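Local coordinates for protein endoribonuclease MazF3 (Mycobacterium tuberculosis, PDB 5UCT) that acts as a toxin of a type II toxin-antitoxin system, cleaving mRNA and 23S rRNA predominantly after the first two uridines of UUCCU, at residues 2-7 / 73-79. Residues are numbered along the deposited sequence; the frame is centred on the assembly and turned at random.
Sequences RPIHIA and LGRQIGY
Strands 3-7 and 73-79 pair antiparallel but strongly twisted (axes 4.5 Å apart, 138° between N-to-C directions). Non-hydrogen-bonded pairs P3-Y79, H5-Q76 and A7-L73 (CA-CA 4.5, 4.3 and 4.6 Å) set the register, which slips by one residue between successive pairs: two beta bulges. Backbone hydrogen bonds I77 N to I4 O, I6 N to R75 O (both 2.8 Å) and G74 N to I6 O (2.6 Å) join the strands. At G78 (phi/psi 127°/-162°) a CB would jam against the preceding carbonyl; at G74 (-113°/-139°) it would lie 3.0 Å from I6 O. The other strand covers I6, I4 and H5 most (86, 83, 83 Å²). I6 (mt) packs CG1 on I77 CG1 at 3.6 Å; I4 (mt) brings CD1 to 3.5 Å from Y79 O. On the other face, L73 CD2 makes a CH-pi contact 4.2 Å from the H5 ring centroid. This twisted, twice-bulged pairing fits the MazF SH3-like barrel: strand 3-8 lies between 73-79 and 12-17, H5 and A7 backbone-hydrogen-bonded to V15 and R13.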
# COMPACT_ATOMS: atom_id res chain seq x y z
N ARG A 2 -14.63 -4.94 -4.32
CA ARG A 2 -13.86 -4.60 -3.14
C ARG A 2 -14.19 -5.54 -1.98
O ARG A 2 -14.79 -5.12 -0.99
CB ARG A 2 -14.13 -3.15 -2.73
CG ARG A 2 -13.11 -2.57 -1.77
CD ARG A 2 -11.77 -2.37 -2.44
NE ARG A 2 -11.79 -1.25 -3.38
CZ ARG A 2 -10.74 -0.87 -4.11
NH1 ARG A 2 -9.58 -1.51 -4.01
NH2 ARG A 2 -10.86 0.16 -4.94
N PRO A 3 -13.79 -6.81 -2.09
CA PRO A 3 -14.21 -7.81 -1.11
C PRO A 3 -13.39 -7.74 0.17
O PRO A 3 -12.39 -7.02 0.28
CB PRO A 3 -13.96 -9.14 -1.84
CG PRO A 3 -12.82 -8.84 -2.75
CD PRO A 3 -12.98 -7.40 -3.18
N ILE A 4 -13.84 -8.51 1.16
CA ILE A 4 -13.22 -8.58 2.48
C ILE A 4 -12.97 -10.04 2.80
O ILE A 4 -13.92 -10.79 3.06
CB ILE A 4 -14.10 -7.94 3.57
CG1 ILE A 4 -14.50 -6.52 3.18
CG2 ILE A 4 -13.40 -7.96 4.91
CD1 ILE A 4 -15.31 -5.81 4.25
N HIS A 5 -11.70 -10.45 2.79
CA HIS A 5 -11.31 -11.81 3.11
C HIS A 5 -10.67 -11.87 4.49
O HIS A 5 -10.33 -10.85 5.10
CB HIS A 5 -10.33 -12.36 2.07
CG HIS A 5 -10.91 -12.50 0.70
ND1 HIS A 5 -10.93 -11.46 -0.21
CD2 HIS A 5 -11.49 -13.55 0.07
CE1 HIS A 5 -11.49 -11.86 -1.33
NE2 HIS A 5 -11.84 -13.13 -1.18
N ILE A 6 -10.52 -13.09 4.99
CA ILE A 6 -9.63 -13.38 6.10
C ILE A 6 -8.25 -13.69 5.53
O ILE A 6 -8.14 -14.41 4.53
CB ILE A 6 -10.16 -14.55 6.95
CG1 ILE A 6 -11.53 -14.22 7.54
CG2 ILE A 6 -9.18 -14.90 8.07
CD1 ILE A 6 -12.14 -15.33 8.37
N ALA A 7 -7.21 -13.14 6.14
CA ALA A 7 -5.86 -13.33 5.64
C ALA A 7 -4.92 -13.67 6.79
O ALA A 7 -5.16 -13.29 7.94
CB ALA A 7 -5.35 -12.08 4.90
N LEU A 73 -4.30 -15.89 1.56
CA LEU A 73 -5.64 -15.34 1.48
C LEU A 73 -6.66 -16.44 1.74
O LEU A 73 -6.59 -17.51 1.12
CB LEU A 73 -5.89 -14.70 0.11
CG LEU A 73 -6.99 -13.63 0.08
CD1 LEU A 73 -6.58 -12.44 0.93
CD2 LEU A 73 -7.30 -13.20 -1.35
N GLY A 74 -7.59 -16.18 2.66
CA GLY A 74 -8.52 -17.21 3.08
C GLY A 74 -9.97 -16.96 2.71
O GLY A 74 -10.26 -16.50 1.59
N ARG A 75 -10.87 -17.24 3.64
CA ARG A 75 -12.30 -17.21 3.34
C ARG A 75 -12.77 -15.80 3.00
O ARG A 75 -12.29 -14.81 3.57
CB ARG A 75 -13.10 -17.74 4.54
CG ARG A 75 -13.07 -19.24 4.73
CD ARG A 75 -11.82 -19.70 5.47
NE ARG A 75 -10.89 -20.38 4.58
CZ ARG A 75 -10.93 -21.68 4.30
NH1 ARG A 75 -11.88 -22.44 4.85
NH2 ARG A 75 -10.04 -22.22 3.48
N GLN A 76 -13.71 -15.72 2.06
CA GLN A 76 -14.39 -14.47 1.74
C GLN A 76 -15.50 -14.24 2.75
O GLN A 76 -16.42 -15.05 2.87
CB GLN A 76 -14.94 -14.53 0.31
CG GLN A 76 -16.20 -13.70 0.06
CD GLN A 76 -15.92 -12.22 -0.05
OE1 GLN A 76 -15.52 -11.58 0.92
NE2 GLN A 76 -16.14 -11.66 -1.23
N ILE A 77 -15.40 -13.14 3.50
CA ILE A 77 -16.37 -12.87 4.57
C ILE A 77 -16.82 -11.41 4.54
O ILE A 77 -16.53 -10.64 5.46
CB ILE A 77 -15.79 -13.25 5.95
CG1 ILE A 77 -14.40 -12.65 6.14
CG2 ILE A 77 -15.76 -14.76 6.12
CD1 ILE A 77 -14.24 -11.91 7.46
N GLY A 78 -17.54 -11.03 3.49
CA GLY A 78 -18.18 -9.73 3.49
C GLY A 78 -17.82 -8.94 2.25
O GLY A 78 -17.35 -9.48 1.25
N TYR A 79 -18.05 -7.63 2.35
CA TYR A 79 -17.91 -6.72 1.22
C TYR A 79 -17.81 -5.30 1.76
O TYR A 79 -18.39 -4.98 2.80
CB TYR A 79 -19.10 -6.84 0.27
CG TYR A 79 -18.80 -6.57 -1.18
CD1 TYR A 79 -17.49 -6.47 -1.63
CD2 TYR A 79 -19.82 -6.42 -2.11
CE1 TYR A 79 -17.21 -6.23 -2.96
CE2 TYR A 79 -19.54 -6.17 -3.44
CZ TYR A 79 -18.24 -6.08 -3.86
OH TYR A 79 -17.96 -5.83 -5.18